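Side-chain contacts in 4-oxalocrotonate tautomerase (Staphylococcus aureus, PDB 2X4K), which belongs to the tautomerase enzymes of the MIF clan, small proteins built on a beta-alpha-beta unit and assembled here from six chains: residues A[9-12]-A[13-16]; A[15-18]-A[19-23]; A[28-31]-A[32-36]. All coordinates share one frame; numbering follows the deposited sequence.

Overall arrangement
The three contacts follow one another along the beta-alpha-beta unit of the chain. Interaction 1 is the turn that leads from strand 5-11 toward helix 16-34. Interaction 2 is the first part of that helix, and the two share Ser15 and Asp16, with centres about 9 Å apart. Interaction 3 is the C-terminal end of the same helix and the residues that leave it. Its centre lies about 19 Å from that of interaction 2 and about 23 Å from that of interaction 1, on the opposite side of the chain's centre. Interaction 3 holds a zinc ion through Glu31. All three contacts touch a second copy of the protein.

Interaction 1. Residues A[9-12]-A[13-16]; sequences KLLE and GRSD
Leu10 meets Arg14 through one methyl: its CD1 lies 3.9 Å from Arg14 CG. The two side chains cross at a slant. Leu10 also packs on Ile45 of strand 42-48 and on Met2 of a second subunit. Leu11 comes next. Its side chain lies against the end of Arg14, with Leu11 CG 3.3 Å from Arg14 NH2. Its carbonyl takes the one hydrogen bond between 9-12 and 13-16, from Arg14 NH2 to Leu11 O, at 3.1 Å. The bond is nearly straight, with an N-H...O angle of 169°. Leu11 O lies at the guanidinium edge, close to its plane, but NH2 stands above the carbonyl plane of Leu11.

This is the connection between the first strand and the helix of the beta-alpha-beta unit. Strand 5-11 ends at Leu11, and the chain turns through Glu12 and Gly13. Arg14 folds back over this turn because its chain bends twice, at chi2 (36°) and chi3 (-79°). The first bend, at chi2, also brings Arg14 CD to 3.0 Å from Leu11 O.

Glu12 O is 2.8 Å from Arg14 NH2, but the angle is too poor for a hydrogen bond. The Glu12 side chain packs against Glu47, Lys49 and Pro50. Glu47 OE2 accepts a hydrogen bond from Gly13 N and a weak one from Arg14 N.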
# COMPACT_ATOMS: atom_id res chain seq x y z
N LYS A 9 6.32 -4.90 5.51
CA LYS A 9 5.67 -6.20 5.47
C LYS A 9 6.72 -7.25 5.76
O LYS A 9 7.76 -7.26 5.12
CB LYS A 9 5.06 -6.47 4.09
CG LYS A 9 3.90 -5.57 3.71
CD LYS A 9 3.55 -5.74 2.23
CE LYS A 9 2.47 -4.79 1.75
NZ LYS A 9 1.12 -5.22 2.20
N LEU A 10 6.45 -8.13 6.72
CA LEU A 10 7.40 -9.20 7.00
C LEU A 10 6.71 -10.38 7.64
O LEU A 10 5.56 -10.29 8.06
CB LEU A 10 8.58 -8.69 7.84
CG LEU A 10 8.42 -8.59 9.36
CD1 LEU A 10 9.74 -8.17 9.98
CD2 LEU A 10 7.31 -7.61 9.71
N LEU A 11 7.42 -11.49 7.70
CA LEU A 11 6.89 -12.73 8.26
C LEU A 11 6.43 -12.53 9.69
O LEU A 11 7.14 -11.92 10.50
CB LEU A 11 7.98 -13.79 8.22
CG LEU A 11 7.67 -15.16 8.81
CD1 LEU A 11 6.53 -15.82 8.07
CD2 LEU A 11 8.91 -16.03 8.78
N GLU A 12 5.27 -13.09 10.02
CA GLU A 12 4.73 -13.01 11.37
C GLU A 12 5.61 -13.73 12.39
O GLU A 12 6.47 -14.54 12.04
CB GLU A 12 3.34 -13.62 11.41
CG GLU A 12 3.35 -15.12 11.16
CD GLU A 12 1.98 -15.73 11.14
OE1 GLU A 12 1.01 -15.03 11.51
OE2 GLU A 12 1.87 -16.91 10.76
N GLY A 13 5.36 -13.42 13.66
CA GLY A 13 6.02 -14.10 14.76
C GLY A 13 7.20 -13.33 15.33
O GLY A 13 7.97 -13.88 16.11
N ARG A 14 7.34 -12.07 14.96
CA ARG A 14 8.43 -11.26 15.49
C ARG A 14 8.16 -10.98 16.97
O ARG A 14 7.01 -10.86 17.38
CB ARG A 14 8.57 -9.95 14.70
CG ARG A 14 9.36 -10.05 13.37
CD ARG A 14 9.14 -11.36 12.61
NE ARG A 14 9.91 -12.48 13.14
CZ ARG A 14 9.89 -13.72 12.65
NH1 ARG A 14 10.62 -14.67 13.21
NH2 ARG A 14 9.14 -14.01 11.59
N SER A 15 9.21 -10.89 17.78
CA SER A 15 9.06 -10.55 19.20
C SER A 15 8.69 -9.08 19.34
O SER A 15 8.95 -8.29 18.43
CB SER A 15 10.34 -10.85 19.97
OG SER A 15 11.35 -9.92 19.64
N ASP A 16 8.10 -8.72 20.47
CA ASP A 16 7.74 -7.32 20.71
C ASP A 16 8.98 -6.43 20.68
O ASP A 16 8.92 -5.31 20.19
CB ASP A 16 6.99 -7.15 22.03
CG ASP A 16 6.30 -5.80 22.13
OD1 ASP A 16 5.37 -5.55 21.33
OD2 ASP A 16 6.70 -4.98 22.97

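Interaction 2. Residues A[15-18]-A[19-23]; sequences SDEQ and LKNLV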
# COMPACT_ATOMS: atom_id res chain seq x y z
N SER A 15 9.21 -10.89 17.78
CA SER A 15 9.06 -10.55 19.20
C SER A 15 8.69 -9.08 19.34
O SER A 15 8.95 -8.29 18.43
CB SER A 15 10.34 -10.85 19.97
OG SER A 15 11.35 -9.92 19.64
N ASP A 16 8.10 -8.72 20.47
CA ASP A 16 7.74 -7.32 20.71
C ASP A 16 8.98 -6.43 20.68
O ASP A 16 8.92 -5.31 20.19
CB ASP A 16 6.99 -7.15 22.03
CG ASP A 16 6.30 -5.80 22.13
OD1 ASP A 16 5.37 -5.55 21.33
OD2 ASP A 16 6.70 -4.98 22.97
N GLU A 17 10.10 -6.94 21.20
CA GLU A 17 11.35 -6.17 21.21
C GLU A 17 11.91 -6.00 19.81
O GLU A 17 12.41 -4.93 19.47
CB GLU A 17 12.40 -6.83 22.12
CG GLU A 17 13.50 -5.86 22.57
CD GLU A 17 13.01 -4.84 23.60
OE1 GLU A 17 11.89 -5.01 24.13
OE2 GLU A 17 13.75 -3.87 23.88
N GLN A 18 11.85 -7.05 18.99
CA GLN A 18 12.26 -6.94 17.59
C GLN A 18 11.45 -5.86 16.86
O GLN A 18 12.02 -5.06 16.12
CB GLN A 18 12.19 -8.29 16.86
CG GLN A 18 13.35 -9.23 17.21
CD GLN A 18 13.28 -10.56 16.47
OE1 GLN A 18 12.26 -11.23 16.50
NE2 GLN A 18 14.37 -10.94 15.82
N LEU A 19 10.13 -5.86 17.08
CA LEU A 19 9.21 -4.84 16.53
C LEU A 19 9.59 -3.45 17.00
O LEU A 19 9.69 -2.51 16.21
CB LEU A 19 7.76 -5.11 16.96
CG LEU A 19 6.92 -6.23 16.33
CD1 LEU A 19 5.59 -6.39 17.06
CD2 LEU A 19 6.68 -5.97 14.86
N LYS A 20 9.80 -3.32 18.31
CA LYS A 20 10.17 -2.04 18.93
C LYS A 20 11.44 -1.49 18.28
O LYS A 20 11.50 -0.33 17.87
CB LYS A 20 10.38 -2.23 20.43
CG LYS A 20 10.70 -0.95 21.18
CD LYS A 20 10.69 -1.18 22.68
CE LYS A 20 11.23 0.02 23.43
NZ LYS A 20 12.71 0.12 23.29
N ASN A 21 12.45 -2.35 18.17
CA ASN A 21 13.73 -1.97 17.60
C ASN A 21 13.62 -1.66 16.12
O ASN A 21 14.25 -0.72 15.64
CB ASN A 21 14.77 -3.05 17.85
CG ASN A 21 15.12 -3.20 19.31
OD1 ASN A 21 14.96 -2.27 20.10
ND2 ASN A 21 15.58 -4.38 19.67
N LEU A 22 12.83 -2.45 15.38
CA LEU A 22 12.61 -2.19 13.97
C LEU A 22 12.05 -0.78 13.76
O LEU A 22 12.53 -0.03 12.91
CB LEU A 22 11.66 -3.24 13.41
CG LEU A 22 11.22 -3.12 11.95
CD1 LEU A 22 12.41 -3.20 11.01
CD2 LEU A 22 10.19 -4.20 11.64
N VAL A 23 11.03 -0.42 14.53
CA VAL A 23 10.44 0.91 14.40
C VAL A 23 11.46 2.01 14.69
O VAL A 23 11.55 2.98 13.95
CB VAL A 23 9.17 1.07 15.29
CG1 VAL A 23 8.71 2.52 15.34
CG2 VAL A 23 8.06 0.18 14.77
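Leu19, Glu17 and Gln18 carry most of this contact, which is the N-terminal end of helix 16-34. Ser15 is the N-cap, and Ser15 and Gln18 form a capping box. Gln18 N donates to Ser15 OG at 3.0 Å. The return bond, from Ser15 N to Gln18 OE1, is weak at 3.3 Å but almost straight. CG of Gln18 lies beside its own backbone N (chi1 -77°), and the extended chain then carries the amide back to the start of the helix.

Leu19 N donates to Ser15 O at 3.0 Å, a backbone bond of the first turn of the helix. In the conformer given, Leu19 CG lies 3.6 Å from Ser15 O. The Leu19 side chain packs on Ile45 of strand 42-48, so this face of the helix lies on the sheet of the beta-alpha-beta unit. Leu19 also touches Arg59 of a fourth subunit. The same Arg59 forms a salt bridge with Asp16, which is further held by Asn51 of that subunit.

Glu17 and Lys20 run side by side and point the same way. Their charged ends stay 4.2 Å apart, from Glu17 OE2 to Lys20 NZ, beyond a salt bridge. Any attraction between them is therefore probably modest. Asn21 crosses Glu17 at a slant, and its amide is turned 85° from the Glu17 carboxylate plane. The nearest approach of these two side chains is 3.9 Å, from Asn21 ND2 to Glu17 CG.

Interaction 3. Residues A[28-31]-A[32-36]; sequences DAVE and KTTGA. With ZN (zinc ion), chain F; ACT (acetate ion), chain G.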
# COMPACT_ATOMS: atom_id res chain seq x y z
N ASP A 28 15.48 5.91 12.47
CA ASP A 28 16.84 6.45 12.44
C ASP A 28 17.36 6.50 11.01
O ASP A 28 17.97 7.48 10.59
CB ASP A 28 17.83 5.57 13.22
CG ASP A 28 17.63 5.57 14.73
OD1 ASP A 28 16.88 6.41 15.28
OD2 ASP A 28 18.27 4.71 15.38
N ALA A 29 17.17 5.40 10.28
CA ALA A 29 17.66 5.28 8.91
C ALA A 29 17.05 6.32 7.99
O ALA A 29 17.75 6.95 7.19
CB ALA A 29 17.38 3.88 8.37
N VAL A 30 15.73 6.49 8.07
CA VAL A 30 15.04 7.47 7.24
C VAL A 30 15.53 8.88 7.60
O VAL A 30 15.85 9.69 6.73
CB VAL A 30 13.52 7.36 7.42
CG1 VAL A 30 12.80 8.52 6.71
CG2 VAL A 30 13.03 6.01 6.87
N GLU A 31 15.59 9.16 8.89
CA GLU A 31 15.99 10.48 9.36
C GLU A 31 17.38 10.86 8.87
O GLU A 31 17.59 11.96 8.36
CB GLU A 31 15.96 10.51 10.88
CG GLU A 31 16.27 11.88 11.46
CD GLU A 31 16.37 11.87 12.96
OE1 GLU A 31 15.85 10.95 13.62
OE2 GLU A 31 16.99 12.81 13.50
N LYS A 32 18.35 9.97 9.05
CA LYS A 32 19.73 10.34 8.76
C LYS A 32 20.00 10.45 7.27
O LYS A 32 20.85 11.23 6.87
CB LYS A 32 20.71 9.41 9.45
CG LYS A 32 20.83 8.04 8.90
CD LYS A 32 21.75 7.24 9.79
CE LYS A 32 22.04 5.88 9.23
NZ LYS A 32 22.87 5.10 10.19
N THR A 33 19.29 9.69 6.44
CA THR A 33 19.59 9.66 5.01
C THR A 33 18.83 10.71 4.22
O THR A 33 19.28 11.11 3.15
CB THR A 33 19.33 8.29 4.39
OG1 THR A 33 17.95 7.93 4.56
CG2 THR A 33 20.23 7.24 5.01
N THR A 34 17.69 11.17 4.75
CA THR A 34 16.85 12.15 4.06
C THR A 34 16.83 13.53 4.69
O THR A 34 16.48 14.50 4.03
CB THR A 34 15.39 11.67 3.97
OG1 THR A 34 14.81 11.69 5.28
CG2 THR A 34 15.30 10.28 3.37
N GLY A 35 17.19 13.63 5.97
CA GLY A 35 17.08 14.89 6.69
C GLY A 35 15.66 15.20 7.15
O GLY A 35 15.41 16.31 7.61
N ALA A 36 14.74 14.24 7.05
CA ALA A 36 13.38 14.44 7.54
C ALA A 36 13.39 14.67 9.05
O ALA A 36 14.18 14.07 9.77
CB ALA A 36 12.51 13.24 7.22
ZN ZN F . 17.27 12.80 15.39
C ACT G . 23.79 1.88 10.67
O ACT G . 23.46 0.91 9.93
OXT ACT G . 24.38 2.84 10.12
CH3 ACT G . 23.48 1.88 12.14
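Thr34 lays its side chain across Val30, with OG1 4.0 Å from Val30 CG1. This is the C-terminal end of helix 16-34, and Thr34 closes it with an ST turn: Ala36 N donates to Thr34 OG1 at 3.1 Å. The same hydroxyl gives its hydrogen away, from Thr34 OG1 to Val30 O at 2.7 Å. With chi1 at 69°, OG1 is placed between the backbone N and the carbonyl carbon, within reach of Val30 O. Val30 O also accepts from Thr34 N, and the two donors reach it from opposite faces of its plane.

Thr33 makes the same bond to the carbonyl four residues back. Thr33 OG1 donates to Ala29 O at 2.8 Å, and Thr33 N reaches that oxygen from the other face. Two successive carbonyls near the end of the helix are thus each gripped by two donors, and both buried hydroxyls have an acceptor. Thr33 packs on Leu22 of a second subunit, and Thr34 on Leu10 of that subunit. Gly35 N still bonds to Glu31 O, but Gly35 itself has positive phi, and the chain leaves the helix there.

The Glu31 chain is extended, with CG anti to the backbone N (chi1 -176°). Glu31 CG passes Ala36 O at 3.5 Å. The carboxylate is divided between two partners. OE1 forms a salt bridge with Arg38, which also pairs with Asp28. Glu31 OE2 binds the zinc ion at 1.9 Å. The arginine probably helps to fix how the carboxylate is turned toward the metal.

Lys32 runs out extended beyond CG, which passes 3.4 Å from Asp28 O. At its end, Lys32 NZ donates to OXT of an acetate ion, probably from the crystallisation liquor, at 2.7 Å.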